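Local atomic coordinates of secreted protein (Streptomyces lividans TK24, PDB entry 5LXZ), a protein that binds copper and, as a galactose oxidase-like metalloradical protein of family AA5, probably acts as a copper radical oxidase. Residues P510-G515 against F527-A531; K536-R542 against R555-F561; T141-P147 against I174-Q179. The protein carries 1 engineered substitution. The contacts are given in a common frame with arbitrary orientation. Numbering follows the deposited sequence.

Along the chain interaction 3 comes first, followed by interaction 1 and then interaction 2. Interaction 3 pairs two strands of the GlxA beta barrel domain, its centre 66 Å from that of interaction 1 and 56 Å from that of interaction 2, across the centre of the molecule. Interactions 1 and 2 both belong to the galactose oxidase-like early set domain and reach the same mixed sheet; their centres are 15 Å apart, and strands 524-528 and 535-541 follow one another in sequence. The chain between the two segments of interaction 2 carries His548, a ligand of the copper also held by Tyr248, Tyr460 and His461, so this domain contributes directly to that metal site.

Interaction 1: residues P510-G515 against F527-A531; sequences PDLSGG and FTSRA
Asp511, Phe527 and Thr528 dominate the contact between the extended loop 510-515 and segment 527-531, which run nearly antiparallel (170°). Asp511 gives up the most surface. Its p rotamer (chi1 62°) directs the carboxylate at two backbone amides: OD2 accepts Arg530 N at 2.7 Å and OD1 accepts Ala531 N at 3.0 Å. Asp511 O accepts Ser529 OG at 2.7 Å. The Arg530 guanidinium adds a long salt bridge, NH2 to Asp511 OD2 at 3.9 Å, with the oxygen over its face, so that only the charges attract. Thr528 forms a single antiparallel hydrogen-bonded bridge with Ser513: Ser513 N to Thr528 O and Thr528 N to Ser513 O, each 2.9 Å. A water joins Asp511 OD2 (2.7 Å), Ser513 OG (3.0 Å) and Thr528 O (3.3 Å). Phe527, chi1 m, packs its CB 3.8 Å from Leu512 CD1. Gly514 (phi 120°, psi -10°) has backbone angles that call for glycine, and a CB would also crowd Phe527 CD2. This is an isolated beta bridge, reinforced by side-chain-to-backbone bonds. Strand 524-528 is an outermost strand of its sheet, hydrogen-bonded from Phe527 to Leu568; Leu512 and Phe527 both meet Met586 of strand 582-590 and Glu599 of strand 599-603.

Interaction 2: residues K536-R542 against R555-F561; sequences KKVRLIR and RSIALDF. With EDO (1,2-ethanediol), chain K.
Four backbone hydrogen bonds join the antiparallel segments 536-542 and 555-561, the axes of strands 536-541 and 556-558 approaching to 4.5 Å with 144° between their directions. Leu540 and Ile557 are a hydrogen-bonded pair: Leu540 N to Ile557 O is 2.9 Å and Ile557 N to Leu540 O is 2.8 Å. Non-hydrogen-bonded pairs flank it, Arg539 with Ala558 and Ile541 with Ser556. Beyond them, Leu559 N donates to Val538 O (3.0 Å) and Arg542 N to Arg555 O (2.9 Å). Between Val538 N and Leu559 O a 1,2-ethanediol, probably from the crystallisation liquor, mediates: its O2 accepts from the former at 3.0 Å and donates to the latter at 2.7 Å. Arg539 (chi1 m, chi2 m) folds back so that NH1 donates to Val538 O (2.9 Å), NH1 and NH2 each reach the diol O1 (3.0 Å), and NE meets Asp416 in a salt bridge. Lys537 NZ shares Asp416, Arg542 NH2 donates to Ser581 O and Arg555 NH1 to Leu578 O. Ala558 O is satisfied by Gln361 NE2. Val538 CG2 packs 3.5 Å from Phe561 CD1. The pair lies inside the mixed sheet of the galactose oxidase-like early set domain. Strand 582-590 borders strand 535-541 on its other edge, where Lys536 and Lys537 form a classic bulge opposite Thr589; strand 556-564 continues to strand 567-571, whose Val570 touches Val538 and Leu559.

Interaction 3: residues T141-P147 against I174-Q179; sequences TFVSKDP and IYVEAQ
Phe142, with chi1 m, packs against Val176 and Ala178: CB comes 3.6 Å from Val176 CG2, ring atom CD2 3.5 Å from Ala178 N, and CE2 4.2 Å from Ala178 CB. Strands 141-144 and 174-177 run antiparallel here, their axes 4.2 Å apart at closest and their directions 131° from each other. Val143 and Glu177 make the hydrogen-bonded pair, Val143 N to Glu177 O at 2.8 Å and Glu177 N to Val143 O at 2.9 Å; Ser144 and Val176 follow as a non-hydrogen-bonded pair, CA to CA 4.3 Å, their side chains on the face opposite to those of Val143 and Glu177. The strands then separate. Lys145 N lies 3.8 Å from Tyr175 O, and a water fills the gap, 2.8 Å from Lys145 N and 2.6 Å from Tyr175 O. At the other end a second water accepts from Gln179 N (2.9 Å) and donates to Thr141 O (2.7 Å). Glu177 (chi1 t, chi2 t) accepts Tyr175 OH on OE1 at 2.6 Å, and OE1 also takes Asp106 N. Its OE2 stands 4.0 Å from Lys145 NZ, a long salt bridge supplemented by a water 2.8 Å from each atom. Strand 141-144 is flanked further by strand 132-135, and strand 164-177 by strand 111-118, within the GlxA beta barrel domain. Only two direct backbone bonds thus hold the strands, and the chemistry divides: an apolar cluster round Phe142 and Val176, and round Glu177 polar contacts made partly direct (Tyr175 OH) and partly through water (Lys145 NZ).

Interaction 1: residues P510-G515 against F527-A531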
loop_
_atom_site.group_PDB
_atom_site.type_symbol
_atom_site.label_atom_id
_atom_site.label_comp_id
_atom_site.label_asym_id
_atom_site.label_seq_id
_atom_site.Cartn_x
_atom_site.Cartn_y
_atom_site.Cartn_z
ATOM N N PRO A 510 1.010 -8.388 -31.681
ATOM C CA PRO A 510 -0.229 -8.037 -32.336
ATOM C C PRO A 510 -0.464 -6.536 -32.326
ATOM O O PRO A 510 -0.171 -5.853 -31.340
ATOM C CB PRO A 510 -1.315 -8.758 -31.524
ATOM C CG PRO A 510 -0.672 -9.300 -30.335
ATOM C CD PRO A 510 0.802 -9.258 -30.512
ATOM N N ASP A 511 -0.958 -6.031 -33.443
ATOM C CA ASP A 511 -1.349 -4.640 -33.553
ATOM C C ASP A 511 -2.750 -4.465 -32.957
ATOM O O ASP A 511 -3.552 -5.394 -32.920
ATOM C CB ASP A 511 -1.332 -4.202 -35.023
ATOM C CG ASP A 511 -2.330 -4.983 -35.872
ATOM O OD1 ASP A 511 -2.203 -6.238 -35.966
ATOM O OD2 ASP A 511 -3.273 -4.350 -36.416
ATOM N N LEU A 512 -3.053 -3.250 -32.509
ATOM C CA LEU A 512 -4.360 -2.955 -31.955
ATOM C C LEU A 512 -4.629 -1.463 -32.062
ATOM O O LEU A 512 -3.823 -0.645 -31.610
ATOM C CB LEU A 512 -4.404 -3.408 -30.477
ATOM C CG LEU A 512 -5.746 -3.260 -29.770
ATOM C CD1 LEU A 512 -6.817 -4.148 -30.368
ATOM C CD2 LEU A 512 -5.530 -3.570 -28.297
ATOM N N SER A 513 -5.744 -1.113 -32.691
ATOM C CA SER A 513 -6.158 0.278 -32.762
ATOM C C SER A 513 -7.651 0.367 -32.602
ATOM O O SER A 513 -8.353 -0.649 -32.663
ATOM C CB SER A 513 -5.703 0.901 -34.085
ATOM O OG SER A 513 -6.169 0.145 -35.166
ATOM N N GLY A 514 -8.131 1.586 -32.375
ATOM C CA GLY A 514 -9.567 1.818 -32.137
ATOM C C GLY A 514 -9.907 2.446 -30.803
ATOM O O GLY A 514 -11.063 2.841 -30.607
ATOM N N GLY A 515 -8.935 2.556 -29.884
ATOM C CA GLY A 515 -9.124 3.315 -28.630
ATOM C C GLY A 515 -8.758 4.794 -28.751
ATOM O O GLY A 515 -8.116 5.191 -29.742
ATOM N N PHE A 527 -12.552 -3.185 -32.370
ATOM C CA PHE A 527 -11.220 -2.662 -32.546
ATOM C C PHE A 527 -10.666 -3.227 -33.849
ATOM O O PHE A 527 -11.162 -4.225 -34.361
ATOM C CB PHE A 527 -10.335 -3.106 -31.373
ATOM C CG PHE A 527 -10.741 -2.513 -30.066
ATOM C CD1 PHE A 527 -11.811 -3.040 -29.357
ATOM C CD2 PHE A 527 -10.072 -1.382 -29.567
ATOM C CE1 PHE A 527 -12.196 -2.479 -28.138
ATOM C CE2 PHE A 527 -10.461 -0.816 -28.356
ATOM C CZ PHE A 527 -11.522 -1.380 -27.653
ATOM N N THR A 528 -9.625 -2.590 -34.353
ATOM C CA THR A 528 -8.901 -3.101 -35.514
ATOM C C THR A 528 -7.622 -3.782 -35.095
ATOM O O THR A 528 -6.794 -3.205 -34.370
ATOM C CB THR A 528 -8.596 -1.963 -36.485
ATOM O OG1 THR A 528 -9.834 -1.365 -36.881
ATOM C CG2 THR A 528 -7.848 -2.443 -37.739
ATOM N N SER A 529 -7.443 -5.000 -35.576
ATOM C CA SER A 529 -6.167 -5.669 -35.462
ATOM C C SER A 529 -5.954 -6.493 -36.723
ATOM O O SER A 529 -6.730 -7.407 -36.973
ATOM C CB SER A 529 -6.130 -6.611 -34.266
ATOM O OG SER A 529 -4.894 -7.294 -34.227
ATOM N N ARG A 530 -4.924 -6.166 -37.487
ATOM C CA ARG A 530 -4.518 -7.043 -38.605
ATOM C C ARG A 530 -4.231 -8.471 -38.117
ATOM O O ARG A 530 -4.498 -9.451 -38.827
ATOM C CB ARG A 530 -3.318 -6.447 -39.333
ATOM C CG ARG A 530 -3.664 -5.171 -40.082
ATOM C CD ARG A 530 -2.443 -4.595 -40.792
ATOM N NE ARG A 530 -1.412 -4.151 -39.844
ATOM C CZ ARG A 530 -1.376 -2.966 -39.226
ATOM N NH1 ARG A 530 -2.316 -2.042 -39.420
ATOM N NH2 ARG A 530 -0.380 -2.701 -38.384
ATOM N N ALA A 531 -3.755 -8.593 -36.876
ATOM C CA ALA A 531 -3.517 -9.880 -36.234
ATOM C C ALA A 531 -4.712 -10.416 -35.441
ATOM O O ALA A 531 -4.544 -11.267 -34.565
ATOM C CB ALA A 531 -2.316 -9.738 -35.310
HETATM O O HOH W 1 -4.121 -1.909 -35.799
HETATM O O HOH W 2 -10.535 0.427 -35.135
#

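Interaction 2: residues K536-R542 against R555-F561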
loop_
_atom_site.group_PDB
_atom_site.type_symbol
_atom_site.label_atom_id
_atom_site.label_comp_id
_atom_site.label_asym_id
_atom_site.label_seq_id
_atom_site.Cartn_x
_atom_site.Cartn_y
_atom_site.Cartn_z
ATOM N N LYS A 536 -5.661 -14.814 -28.635
ATOM C CA LYS A 536 -6.169 -15.837 -27.750
ATOM C C LYS A 536 -6.771 -15.313 -26.462
ATOM O O LYS A 536 -7.600 -15.992 -25.856
ATOM C CB LYS A 536 -5.079 -16.844 -27.378
ATOM C CG LYS A 536 -4.578 -17.658 -28.553
ATOM C CD LYS A 536 -5.642 -18.533 -29.230
ATOM C CE LYS A 536 -6.169 -19.621 -28.333
ATOM N NZ LYS A 536 -6.807 -20.680 -29.178
ATOM N N LYS A 537 -6.324 -14.135 -26.033
ATOM C CA LYS A 537 -6.748 -13.564 -24.751
ATOM C C LYS A 537 -6.951 -12.088 -24.920
ATOM O O LYS A 537 -6.162 -11.424 -25.571
ATOM C CB LYS A 537 -5.677 -13.738 -23.685
ATOM C CG LYS A 537 -5.494 -15.132 -23.161
ATOM C CD LYS A 537 -4.403 -15.121 -22.114
ATOM C CE LYS A 537 -4.092 -16.510 -21.667
ATOM N NZ LYS A 537 -2.941 -16.431 -20.750
ATOM N N VAL A 538 -8.002 -11.576 -24.289
ATOM C CA VAL A 538 -8.200 -10.141 -24.190
ATOM C C VAL A 538 -8.340 -9.868 -22.687
ATOM O O VAL A 538 -9.128 -10.531 -21.996
ATOM C CB VAL A 538 -9.456 -9.691 -24.949
ATOM C CG1 VAL A 538 -9.718 -8.195 -24.813
ATOM C CG2 VAL A 538 -9.306 -10.050 -26.435
ATOM N N ARG A 539 -7.614 -8.873 -22.207
ATOM C CA ARG A 539 -7.617 -8.519 -20.793
ATOM C C ARG A 539 -7.844 -7.024 -20.627
ATOM O O ARG A 539 -7.203 -6.204 -21.303
ATOM C CB ARG A 539 -6.277 -8.915 -20.169
ATOM C CG ARG A 539 -5.970 -10.388 -20.143
ATOM C CD ARG A 539 -6.930 -11.113 -19.219
ATOM N NE ARG A 539 -6.714 -12.566 -19.185
ATOM C CZ ARG A 539 -7.389 -13.452 -19.912
ATOM N NH1 ARG A 539 -8.292 -13.091 -20.803
ATOM N NH2 ARG A 539 -7.103 -14.748 -19.777
ATOM N N LEU A 540 -8.740 -6.698 -19.704
ATOM C CA LEU A 540 -8.967 -5.345 -19.277
ATOM C C LEU A 540 -8.275 -5.177 -17.933
ATOM O O LEU A 540 -8.635 -5.857 -16.986
ATOM C CB LEU A 540 -10.445 -5.156 -19.157
ATOM C CG LEU A 540 -11.070 -3.870 -19.438
ATOM C CD1 LEU A 540 -10.703 -3.276 -20.800
ATOM C CD2 LEU A 540 -12.593 -3.965 -19.249
ATOM N N ILE A 541 -7.223 -4.370 -17.887
ATOM C CA ILE A 541 -6.375 -4.281 -16.693
ATOM C C ILE A 541 -6.491 -2.895 -16.111
ATOM O O ILE A 541 -6.202 -1.889 -16.781
ATOM C CB ILE A 541 -4.920 -4.622 -17.007
ATOM C CG1 ILE A 541 -4.875 -5.959 -17.741
ATOM C CG2 ILE A 541 -4.129 -4.614 -15.708
ATOM C CD1 ILE A 541 -3.504 -6.539 -17.915
ATOM N N ARG A 542 -6.896 -2.835 -14.858
ATOM C CA ARG A 542 -7.050 -1.567 -14.193
ATOM C C ARG A 542 -5.646 -1.047 -13.858
ATOM O O ARG A 542 -4.837 -1.787 -13.364
ATOM C CB ARG A 542 -7.908 -1.719 -12.950
ATOM C CG ARG A 542 -8.432 -0.396 -12.419
ATOM C CD ARG A 542 -9.474 -0.600 -11.325
ATOM N NE ARG A 542 -10.052 0.667 -10.832
ATOM C CZ ARG A 542 -11.090 1.324 -11.369
ATOM N NH1 ARG A 542 -11.767 0.880 -12.443
ATOM N NH2 ARG A 542 -11.530 2.392 -10.768
ATOM N N ARG A 555 -6.166 -5.087 -11.289
ATOM C CA ARG A 555 -6.914 -6.328 -11.471
ATOM C C ARG A 555 -6.982 -6.507 -12.967
ATOM O O ARG A 555 -6.987 -5.498 -13.710
ATOM C CB ARG A 555 -8.330 -6.271 -10.862
ATOM C CG ARG A 555 -9.153 -5.035 -11.225
ATOM C CD ARG A 555 -10.566 -5.093 -10.682
ATOM N NE ARG A 555 -10.569 -5.219 -9.207
ATOM C CZ ARG A 555 -11.559 -5.734 -8.493
ATOM N NH1 ARG A 555 -12.647 -6.179 -9.087
ATOM N NH2 ARG A 555 -11.463 -5.809 -7.163
ATOM N N SER A 556 -7.013 -7.747 -13.401
ATOM C CA SER A 556 -7.075 -8.041 -14.829
ATOM C C SER A 556 -8.287 -8.900 -15.096
ATOM O O SER A 556 -8.423 -9.978 -14.542
ATOM C CB SER A 556 -5.832 -8.791 -15.207
ATOM O OG SER A 556 -5.923 -9.171 -16.586
ATOM N N ILE A 557 -9.174 -8.415 -15.936
ATOM C CA ILE A 557 -10.482 -9.009 -16.182
ATOM C C ILE A 557 -10.470 -9.631 -17.566
ATOM O O ILE A 557 -10.125 -8.982 -18.541
ATOM C CB ILE A 557 -11.554 -7.929 -16.088
ATOM C CG1 ILE A 557 -11.540 -7.338 -14.661
ATOM C CG2 ILE A 557 -12.929 -8.488 -16.454
ATOM C CD1 ILE A 557 -12.021 -5.923 -14.619
ATOM N N ALA A 558 -10.833 -10.909 -17.652
ATOM C CA ALA A 558 -10.934 -11.518 -19.004
ATOM C C ALA A 558 -12.127 -11.033 -19.780
ATOM O O ALA A 558 -13.209 -10.957 -19.218
ATOM C CB ALA A 558 -11.038 -13.027 -18.839
ATOM N N LEU A 559 -11.947 -10.763 -21.069
ATOM C CA LEU A 559 -13.062 -10.390 -21.949
ATOM C C LEU A 559 -13.291 -11.461 -23.001
ATOM O O LEU A 559 -12.360 -11.946 -23.604
ATOM C CB LEU A 559 -12.797 -9.100 -22.691
ATOM C CG LEU A 559 -12.370 -7.844 -21.963
ATOM C CD1 LEU A 559 -12.582 -6.576 -22.773
ATOM C CD2 LEU A 559 -13.016 -7.705 -20.625
ATOM N N ASP A 560 -14.559 -11.768 -23.219
ATOM C CA ASP A 560 -14.930 -12.596 -24.360
ATOM C C ASP A 560 -14.684 -11.764 -25.622
ATOM O O ASP A 560 -14.770 -10.548 -25.619
ATOM C CB ASP A 560 -16.402 -13.004 -24.270
ATOM C CG ASP A 560 -16.661 -14.046 -23.209
ATOM O OD1 ASP A 560 -15.727 -14.721 -22.761
ATOM O OD2 ASP A 560 -17.841 -14.208 -22.849
ATOM N N PHE A 561 -14.339 -12.438 -26.721
ATOM C CA PHE A 561 -14.069 -11.723 -27.964
ATOM C C PHE A 561 -14.367 -12.597 -29.174
ATOM O O PHE A 561 -14.407 -13.804 -29.072
ATOM C CB PHE A 561 -12.617 -11.293 -28.043
ATOM C CG PHE A 561 -11.640 -12.434 -28.096
ATOM C CD1 PHE A 561 -11.128 -13.001 -26.946
ATOM C CD2 PHE A 561 -11.201 -12.917 -29.318
ATOM C CE1 PHE A 561 -10.207 -14.035 -27.007
ATOM C CE2 PHE A 561 -10.290 -13.958 -29.378
ATOM C CZ PHE A 561 -9.800 -14.517 -28.233
HETATM C C1 EDO K . -10.721 -15.478 -21.966
HETATM O O1 EDO K . -9.417 -15.762 -21.458
HETATM C C2 EDO K . -10.708 -14.730 -23.310
HETATM O O2 EDO K . -10.093 -13.412 -23.254
#

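Interaction 3: residues T141-P147 against I174-Q179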
loop_
_atom_site.group_PDB
_atom_site.type_symbol
_atom_site.label_atom_id
_atom_site.label_comp_id
_atom_site.label_asym_id
_atom_site.label_seq_id
_atom_site.Cartn_x
_atom_site.Cartn_y
_atom_site.Cartn_z
ATOM N N THR A 141 9.020 -2.981 29.673
ATOM C CA THR A 141 9.045 -1.730 30.420
ATOM C C THR A 141 9.877 -0.646 29.713
ATOM O O THR A 141 10.934 -0.925 29.160
ATOM C CB THR A 141 9.569 -1.983 31.844
ATOM O OG1 THR A 141 8.652 -2.864 32.513
ATOM C CG2 THR A 141 9.676 -0.714 32.646
ATOM N N PHE A 142 9.364 0.566 29.776
ATOM C CA PHE A 142 9.993 1.769 29.238
ATOM C C PHE A 142 9.911 2.854 30.246
ATOM O O PHE A 142 8.945 2.917 31.016
ATOM C CB PHE A 142 9.349 2.180 27.917
ATOM C CG PHE A 142 9.406 1.081 26.893
ATOM C CD1 PHE A 142 8.445 0.060 26.888
ATOM C CD2 PHE A 142 10.457 0.988 26.004
ATOM C CE1 PHE A 142 8.544 -0.973 26.009
ATOM C CE2 PHE A 142 10.537 -0.055 25.099
ATOM C CZ PHE A 142 9.599 -1.043 25.120
ATOM N N VAL A 143 10.931 3.713 30.253
ATOM C CA VAL A 143 11.069 4.753 31.261
ATOM C C VAL A 143 11.063 6.130 30.619
ATOM O O VAL A 143 11.740 6.318 29.606
ATOM C CB VAL A 143 12.411 4.564 31.997
ATOM C CG1 VAL A 143 12.457 5.450 33.228
ATOM C CG2 VAL A 143 12.605 3.106 32.392
ATOM N N SER A 144 10.341 7.084 31.194
ATOM C CA SER A 144 10.401 8.448 30.705
ATOM C C SER A 144 11.716 9.134 31.127
ATOM O O SER A 144 12.288 8.799 32.151
ATOM C CB SER A 144 9.229 9.254 31.229
ATOM O OG SER A 144 9.271 9.329 32.669
ATOM N N LYS A 145 12.173 10.084 30.319
ATOM C CA LYS A 145 13.391 10.859 30.610
ATOM C C LYS A 145 13.103 12.264 31.135
ATOM O O LYS A 145 13.976 12.928 31.724
ATOM C CB LYS A 145 14.272 10.920 29.356
ATOM C CG LYS A 145 14.753 9.563 28.856
ATOM C CD LYS A 145 15.699 8.897 29.836
ATOM C CE LYS A 145 16.195 7.565 29.299
ATOM N NZ LYS A 145 16.950 6.839 30.342
ATOM N N ASP A 146 11.882 12.708 30.945
ATOM C CA ASP A 146 11.383 13.964 31.412
ATOM C C ASP A 146 10.043 13.765 32.081
ATOM O O ASP A 146 9.323 12.804 31.802
ATOM C CB ASP A 146 11.166 14.937 30.244
ATOM C CG ASP A 146 12.400 15.751 29.921
ATOM O OD1 ASP A 146 13.169 16.092 30.859
ATOM O OD2 ASP A 146 12.586 16.036 28.726
ATOM N N PRO A 147 9.650 14.723 32.917
ATOM C CA PRO A 147 8.293 14.731 33.448
ATOM C C PRO A 147 7.285 15.042 32.374
ATOM O O PRO A 147 7.629 15.653 31.336
ATOM C CB PRO A 147 8.325 15.848 34.510
ATOM C CG PRO A 147 9.391 16.745 34.022
ATOM C CD PRO A 147 10.435 15.878 33.410
ATOM N N ILE A 174 4.897 11.738 25.901
ATOM C CA ILE A 174 6.220 11.727 26.493
ATOM C C ILE A 174 7.106 10.650 25.864
ATOM O O ILE A 174 6.665 9.509 25.645
ATOM C CB ILE A 174 6.108 11.572 28.015
ATOM C CG1 ILE A 174 7.436 11.821 28.705
ATOM C CG2 ILE A 174 5.526 10.223 28.424
ATOM C CD1 ILE A 174 7.888 13.277 28.592
ATOM N N TYR A 175 8.365 10.988 25.593
ATOM C CA TYR A 175 9.312 10.022 25.105
ATOM C C TYR A 175 9.634 9.036 26.231
ATOM O O TYR A 175 9.931 9.446 27.372
ATOM C CB TYR A 175 10.586 10.715 24.567
ATOM C CG TYR A 175 11.646 9.751 24.153
ATOM C CD1 TYR A 175 11.555 9.045 22.929
ATOM C CD2 TYR A 175 12.738 9.475 24.969
ATOM C CE1 TYR A 175 12.508 8.145 22.545
ATOM C CE2 TYR A 175 13.710 8.553 24.586
ATOM C CZ TYR A 175 13.596 7.890 23.382
ATOM O OH TYR A 175 14.512 6.975 23.014
ATOM N N VAL A 176 9.614 7.756 25.901
ATOM C CA VAL A 176 10.033 6.702 26.775
ATOM C C VAL A 176 11.075 5.833 26.109
ATOM O O VAL A 176 11.148 5.752 24.887
ATOM C CB VAL A 176 8.857 5.854 27.312
ATOM C CG1 VAL A 176 7.872 6.738 28.039
ATOM C CG2 VAL A 176 8.191 5.070 26.190
ATOM N N GLU A 177 11.919 5.200 26.914
ATOM C CA GLU A 177 13.018 4.409 26.419
ATOM C C GLU A 177 13.260 3.191 27.279
ATOM O O GLU A 177 13.123 3.271 28.510
ATOM C CB GLU A 177 14.248 5.306 26.431
ATOM C CG GLU A 177 15.476 4.780 25.736
ATOM C CD GLU A 177 16.514 5.882 25.629
ATOM O OE1 GLU A 177 16.444 6.665 24.674
ATOM O OE2 GLU A 177 17.396 5.943 26.520
ATOM N N ALA A 178 13.706 2.110 26.679
ATOM C CA ALA A 178 14.099 0.919 27.440
ATOM C C ALA A 178 15.300 1.254 28.332
ATOM O O ALA A 178 16.100 2.092 27.996
ATOM C CB ALA A 178 14.462 -0.214 26.516
ATOM N N GLN A 179 15.386 0.563 29.451
ATOM C CA GLN A 179 16.531 0.743 30.371
ATOM C C GLN A 179 17.824 0.199 29.792
ATOM O O GLN A 179 18.903 0.769 30.020
ATOM C CB GLN A 179 16.201 0.075 31.705
ATOM C CG GLN A 179 14.980 0.711 32.372
ATOM C CD GLN A 179 14.351 -0.153 33.447
ATOM O OE1 GLN A 179 14.589 0.077 34.628
ATOM N NE2 GLN A 179 13.533 -1.137 33.045
HETATM O O HOH W 3 13.323 -1.237 30.313
HETATM O O HOH W 4 10.971 11.674 28.321
HETATM O O HOH W 5 17.243 4.476 28.850
#